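SufE-like protein 1, chloroplastic/mitochondrial (Arabidopsis thaliana, PDB 4PUI) activates the cysteine desulfurase NFS2 to mobilise sulfur for iron-sulfur cluster formation, and carries the BolA domain described here. Local coordinates at residues E12-E17 with R69-L74; K16-V21 with L52-D57. All coordinates share one frame; numbering follows the deposited sequence.

Contact 1 of 2, residues E12-E17 with R69-L74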
loop_
_atom_site.group_PDB
_atom_site.type_symbol
_atom_site.label_atom_id
_atom_site.label_comp_id
_atom_site.label_asym_id
_atom_site.label_seq_id
_atom_site.Cartn_x
_atom_site.Cartn_y
_atom_site.Cartn_z
ATOM N N GLU A 12 8.961 1.724 -0.871
ATOM C CA GLU A 12 10.096 1.618 0.048
ATOM C C GLU A 12 9.650 1.489 1.510
ATOM O O GLU A 12 10.256 0.739 2.292
ATOM C CB GLU A 12 11.055 2.798 -0.136
ATOM C CG GLU A 12 11.958 2.633 -1.346
ATOM C CD GLU A 12 12.703 3.902 -1.710
ATOM O OE1 GLU A 12 13.067 4.661 -0.787
ATOM O OE2 GLU A 12 12.922 4.134 -2.922
ATOM N N LYS A 13 8.603 2.218 1.873
ATOM C CA LYS A 13 8.082 2.180 3.237
ATOM C C LYS A 13 7.541 0.784 3.559
ATOM O O LYS A 13 7.806 0.236 4.627
ATOM C CB LYS A 13 6.990 3.232 3.423
ATOM C CG LYS A 13 6.344 3.267 4.817
ATOM C CD LYS A 13 7.325 3.721 5.884
ATOM C CE LYS A 13 6.660 3.829 7.248
ATOM N NZ LYS A 13 6.244 5.220 7.587
ATOM N N LEU A 14 6.783 0.213 2.636
ATOM C CA LEU A 14 6.227 -1.113 2.880
ATOM C C LEU A 14 7.304 -2.186 2.909
ATOM O O LEU A 14 7.226 -3.116 3.715
ATOM C CB LEU A 14 5.168 -1.449 1.837
ATOM C CG LEU A 14 3.993 -0.470 1.821
ATOM C CD1 LEU A 14 3.079 -0.765 0.650
ATOM C CD2 LEU A 14 3.219 -0.506 3.137
ATOM N N GLU A 15 8.289 -2.070 2.023
ATOM C CA GLU A 15 9.425 -2.990 2.020
ATOM C C GLU A 15 10.164 -2.917 3.356
ATOM O O GLU A 15 10.484 -3.943 3.957
ATOM C CB GLU A 15 10.393 -2.672 0.872
ATOM C CG GLU A 15 9.877 -3.069 -0.497
ATOM C CD GLU A 15 10.752 -2.586 -1.627
ATOM O OE1 GLU A 15 11.587 -1.686 -1.398
ATOM O OE2 GLU A 15 10.602 -3.114 -2.748
ATOM N N LYS A 16 10.433 -1.699 3.810
ATOM C CA LYS A 16 11.199 -1.491 5.030
ATOM C C LYS A 16 10.464 -2.024 6.256
ATOM O O LYS A 16 11.065 -2.664 7.118
ATOM C CB LYS A 16 11.511 -0.007 5.221
ATOM C CG LYS A 16 12.435 0.250 6.395
ATOM C CD LYS A 16 11.850 1.255 7.364
ATOM C CE LYS A 16 12.347 2.656 7.072
ATOM N NZ LYS A 16 12.189 3.541 8.260
ATOM N N GLU A 17 9.163 -1.772 6.336
ATOM C CA GLU A 17 8.424 -2.132 7.549
ATOM C C GLU A 17 7.825 -3.533 7.546
ATOM O O GLU A 17 7.678 -4.139 8.610
ATOM C CB GLU A 17 7.334 -1.109 7.861
ATOM C CG GLU A 17 7.891 0.258 8.270
ATOM C CD GLU A 17 8.738 0.217 9.543
ATOM O OE1 GLU A 17 8.522 -0.671 10.390
ATOM O OE2 GLU A 17 9.625 1.080 9.699
ATOM N N ARG A 69 -5.951 -0.893 8.405
ATOM C CA ARG A 69 -5.611 0.258 9.240
ATOM C C ARG A 69 -4.118 0.338 9.505
ATOM O O ARG A 69 -3.573 1.441 9.671
ATOM C CB ARG A 69 -6.395 0.200 10.556
ATOM C CG ARG A 69 -7.862 0.526 10.373
ATOM C CD ARG A 69 -8.690 0.174 11.593
ATOM N NE ARG A 69 -10.095 0.527 11.408
ATOM C CZ ARG A 69 -11.074 0.116 12.202
ATOM N NH1 ARG A 69 -10.808 -0.668 13.232
ATOM N NH2 ARG A 69 -12.324 0.484 11.954
ATOM N N LEU A 70 -3.466 -0.825 9.561
ATOM C CA LEU A 70 -2.016 -0.912 9.728
ATOM C C LEU A 70 -1.307 -0.231 8.565
ATOM O O LEU A 70 -0.362 0.544 8.759
ATOM C CB LEU A 70 -1.595 -2.392 9.804
ATOM C CG LEU A 70 -0.135 -2.817 10.008
ATOM C CD1 LEU A 70 -0.110 -4.231 10.541
ATOM C CD2 LEU A 70 0.705 -2.775 8.750
ATOM N N ILE A 71 -1.766 -0.531 7.356
ATOM C CA ILE A 71 -1.191 0.052 6.152
ATOM C C ILE A 71 -1.460 1.560 6.097
ATOM O O ILE A 71 -0.572 2.350 5.763
ATOM C CB ILE A 71 -1.745 -0.634 4.894
ATOM C CG1 ILE A 71 -1.366 -2.118 4.886
ATOM C CG2 ILE A 71 -1.240 0.066 3.631
ATOM C CD1 ILE A 71 0.101 -2.337 4.932
ATOM N N TYR A 72 -2.681 1.955 6.437
ATOM C CA TYR A 72 -3.023 3.368 6.468
ATOM C C TYR A 72 -2.114 4.100 7.462
ATOM O O TYR A 72 -1.630 5.203 7.186
ATOM C CB TYR A 72 -4.495 3.557 6.835
ATOM C CG TYR A 72 -5.371 3.848 5.639
ATOM C CD1 TYR A 72 -5.484 2.943 4.586
ATOM C CD2 TYR A 72 -6.056 5.046 5.553
ATOM C CE1 TYR A 72 -6.282 3.233 3.486
ATOM C CE2 TYR A 72 -6.845 5.337 4.474
ATOM C CZ TYR A 72 -6.953 4.437 3.445
ATOM O OH TYR A 72 -7.752 4.771 2.382
ATOM N N ASP A 73 -1.851 3.477 8.605
ATOM C CA ASP A 73 -0.980 4.102 9.604
ATOM C C ASP A 73 0.441 4.289 9.075
ATOM O O ASP A 73 1.066 5.335 9.282
ATOM C CB ASP A 73 -0.970 3.271 10.890
ATOM C CG ASP A 73 0.076 3.740 11.884
ATOM O OD1 ASP A 73 -0.084 4.841 12.423
ATOM O OD2 ASP A 73 1.057 3.002 12.134
ATOM N N LEU A 74 0.961 3.274 8.391
ATOM C CA LEU A 74 2.314 3.354 7.852
ATOM C C LEU A 74 2.437 4.438 6.799
ATOM O O LEU A 74 3.510 5.016 6.609
ATOM C CB LEU A 74 2.717 2.027 7.216
ATOM C CG LEU A 74 2.914 0.843 8.150
ATOM C CD1 LEU A 74 3.184 -0.402 7.324
ATOM C CD2 LEU A 74 4.045 1.106 9.132
#
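In this BolA domain, a small alpha/beta unit with helices laid on a mixed beta-sheet, helices 5-18 and 64-74 meet on the sheet through their side chains, and their contact runs from Lys13, Leu14 and Glu17 to Ile71 and Leu74. The axes of the two short segments come no closer than 11.0 Å and their N-to-C directions differ by 116°, so the two backbones stay apart, and side chains bridge the distance, one of them to a backbone carbonyl. Leu74 has the largest share: its CD1 faces Leu14, while its CD2 faces Glu17 and, less closely, Lys13. CD2 of Leu74 lies 4.0 Å from CG of Glu17, whose CB and CG methylenes give the leucine an apolar surface short of the carboxylate. CD1 of Leu74 is 4.2 Å from CD2 of Leu14. That same Leu14 CD2 also meets CD1 of Ile71 at 4.0 Å, the two side chains crossing at about a right angle. Branched aliphatic residues suit this inner level, because Leu14 and Ile71 also rest on Leu52 and Ile54 of strand 49-55 and so fill the angle between both helices and the sheet. Nearer the surface the chemistry turns polar. The chain of Lys13 bends at chi2 (67°), which places CD, and again at chi4, before NZ meets Leu74, the last residue of helix 64-74; a carbonyl at a helix C-terminus is a good acceptor for a side-chain donor. An alanine at Lys13 would probably leave the carbonyl of Leu74 without this ammonium donor and open a gap beside Leu74 CD2, which CE of the lysine approaches. The bond is of ordinary length and well directed: NZ of Lys13 sits 2.9 Å from O of Leu74, in the carbonyl plane on a lone pair, with a C=O...N angle of 143°.

Contact 2 of 2, residues K16-V21 with L52-D57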
loop_
_atom_site.group_PDB
_atom_site.type_symbol
_atom_site.label_atom_id
_atom_site.label_comp_id
_atom_site.label_asym_id
_atom_site.label_seq_id
_atom_site.Cartn_x
_atom_site.Cartn_y
_atom_site.Cartn_z
ATOM N N LYS A 16 10.433 -1.699 3.810
ATOM C CA LYS A 16 11.199 -1.491 5.030
ATOM C C LYS A 16 10.464 -2.024 6.256
ATOM O O LYS A 16 11.065 -2.664 7.118
ATOM C CB LYS A 16 11.511 -0.007 5.221
ATOM C CG LYS A 16 12.435 0.250 6.395
ATOM C CD LYS A 16 11.850 1.255 7.364
ATOM C CE LYS A 16 12.347 2.656 7.072
ATOM N NZ LYS A 16 12.189 3.541 8.260
ATOM N N GLU A 17 9.163 -1.772 6.336
ATOM C CA GLU A 17 8.424 -2.132 7.549
ATOM C C GLU A 17 7.825 -3.533 7.546
ATOM O O GLU A 17 7.678 -4.139 8.610
ATOM C CB GLU A 17 7.334 -1.109 7.861
ATOM C CG GLU A 17 7.891 0.258 8.270
ATOM C CD GLU A 17 8.738 0.217 9.543
ATOM O OE1 GLU A 17 8.522 -0.671 10.390
ATOM O OE2 GLU A 17 9.625 1.080 9.699
ATOM N N LEU A 18 7.468 -4.036 6.371
ATOM C CA LEU A 18 6.742 -5.299 6.298
ATOM C C LEU A 18 7.530 -6.467 5.697
ATOM O O LEU A 18 7.061 -7.593 5.759
ATOM C CB LEU A 18 5.407 -5.108 5.549
ATOM C CG LEU A 18 4.464 -4.058 6.145
ATOM C CD1 LEU A 18 3.264 -3.814 5.231
ATOM C CD2 LEU A 18 4.001 -4.402 7.562
ATOM N N ASP A 19 8.707 -6.194 5.131
ATOM C CA ASP A 19 9.528 -7.189 4.424
ATOM C C ASP A 19 8.672 -8.187 3.619
ATOM O O ASP A 19 8.787 -9.394 3.808
ATOM C CB ASP A 19 10.423 -7.940 5.420
ATOM C CG ASP A 19 11.516 -8.767 4.741
ATOM O OD1 ASP A 19 11.785 -8.556 3.538
ATOM O OD2 ASP A 19 12.125 -9.614 5.429
ATOM N N PRO A 20 7.802 -7.679 2.730
ATOM C CA PRO A 20 6.814 -8.572 2.111
ATOM C C PRO A 20 7.463 -9.556 1.147
ATOM O O PRO A 20 8.423 -9.212 0.449
ATOM C CB PRO A 20 5.898 -7.606 1.348
ATOM C CG PRO A 20 6.776 -6.431 1.038
ATOM C CD PRO A 20 7.727 -6.302 2.197
ATOM N N VAL A 21 6.963 -10.784 1.124
ATOM C CA VAL A 21 7.423 -11.729 0.114
ATOM C C VAL A 21 6.938 -11.347 -1.283
ATOM O O VAL A 21 7.619 -11.609 -2.279
ATOM C CB VAL A 21 7.033 -13.182 0.445
ATOM C CG1 VAL A 21 7.799 -13.658 1.664
ATOM C CG2 VAL A 21 5.550 -13.312 0.664
ATOM N N LEU A 52 -2.695 -1.544 -3.784
ATOM C CA LEU A 52 -1.604 -2.259 -3.122
ATOM C C LEU A 52 -1.964 -3.737 -2.941
ATOM O O LEU A 52 -3.061 -4.054 -2.484
ATOM C CB LEU A 52 -1.360 -1.674 -1.743
ATOM C CG LEU A 52 -1.079 -0.179 -1.647
ATOM C CD1 LEU A 52 -0.850 0.238 -0.197
ATOM C CD2 LEU A 52 0.128 0.184 -2.492
ATOM N N ARG A 53 -1.043 -4.630 -3.295
ATOM C CA ARG A 53 -1.188 -6.035 -2.938
ATOM C C ARG A 53 0.048 -6.427 -2.150
ATOM O O ARG A 53 1.166 -6.334 -2.656
ATOM C CB ARG A 53 -1.335 -6.930 -4.169
ATOM C CG ARG A 53 -1.542 -8.417 -3.816
ATOM C CD ARG A 53 -1.558 -9.273 -5.067
ATOM N NE ARG A 53 -1.818 -10.690 -4.810
ATOM C CZ ARG A 53 -0.872 -11.577 -4.532
ATOM N NH1 ARG A 53 0.385 -11.183 -4.442
ATOM N NH2 ARG A 53 -1.182 -12.859 -4.340
ATOM N N ILE A 54 -0.156 -6.823 -0.898
ATOM C CA ILE A 54 0.957 -7.101 0.003
ATOM C C ILE A 54 0.801 -8.472 0.611
ATOM O O ILE A 54 -0.214 -8.752 1.234
ATOM C CB ILE A 54 0.988 -6.087 1.158
ATOM C CG1 ILE A 54 0.771 -4.680 0.609
ATOM C CG2 ILE A 54 2.306 -6.198 1.983
ATOM C CD1 ILE A 54 0.523 -3.632 1.689
ATOM N N VAL A 55 1.823 -9.308 0.449
ATOM C CA VAL A 55 1.869 -10.593 1.143
ATOM C C VAL A 55 2.990 -10.537 2.185
ATOM O O VAL A 55 4.168 -10.433 1.837
ATOM C CB VAL A 55 2.093 -11.768 0.174
ATOM C CG1 VAL A 55 2.005 -13.084 0.934
ATOM C CG2 VAL A 55 1.058 -11.735 -0.956
ATOM N N SER A 56 2.618 -10.552 3.464
ATOM C CA SER A 56 3.604 -10.391 4.540
ATOM C C SER A 56 3.227 -11.202 5.756
ATOM O O SER A 56 2.040 -11.290 6.089
ATOM C CB SER A 56 3.709 -8.922 4.966
ATOM O OG SER A 56 4.564 -8.740 6.094
ATOM N N ASP A 57 4.255 -11.740 6.425
ATOM C CA ASP A 57 4.151 -12.367 7.742
ATOM C C ASP A 57 3.454 -11.475 8.761
ATOM O O ASP A 57 2.811 -11.964 9.696
ATOM C CB ASP A 57 5.552 -12.585 8.316
ATOM C CG ASP A 57 6.279 -13.714 7.679
ATOM O OD1 ASP A 57 5.684 -14.404 6.830
ATOM O OD2 ASP A 57 7.456 -13.917 8.051
HETATM O O HOH W 1 6.859 -11.497 4.886
#
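The backbone leaves helix 5-18 at Asp19, whose positive phi (37°) turns the chain so that Pro20 passes close to Ser56, with 4.4 Å between their CA atoms, at the end of strand 49-55. This is the helix-to-strand connection of the BolA fold, leading into strand 22-27. Ser56, with OG anti to its backbone N (chi1 174°), donates to O of Leu18 at 2.8 Å, in the carbonyl plane on a lone pair; a small hydroxyl suits this buried place, since it satisfies a carbonyl at the helix end, and OG is also hydrogen-bonded to Ala58 N. Two residues earlier, on the strand, Ile54 offers CG2 to two apolar neighbours, CB of Pro20 at 3.9 Å and CD1 of Leu18 at 4.1 Å, the leucine crossing it at about a right angle. Proline suits the turn because its ring offers an apolar surface and its nitrogen carries no hydrogen needing a partner. Farther out, Val21 CG2 touches Val55 CG1 at 3.6 Å, and Val21 N gives Val55 O a weak, bent bond. One water joins the two backbones, donating to Asp19 O and accepting from Asp57 N, at 3.0 Å from each.

In the fold
Both contacts use helix 5-18, but different parts of it: contact 1 lies along its side against helix 64-74, contact 2 at its C-terminal end against strand 49-55. Contact 2 is the more buried; contact 1 is only partly buried, with its lysine nearer solvent. Both satisfy a carbonyl at a helix end, contact 1 with a charged ammonium and contact 2 with a buried hydroxyl. The two meet in one hydrophobic layer: CD1 of Ile71 from contact 1 is 3.5 Å from CD1 of Leu18 and from CD1 of Ile54, both from contact 2, so helix, helix and strand share the same core.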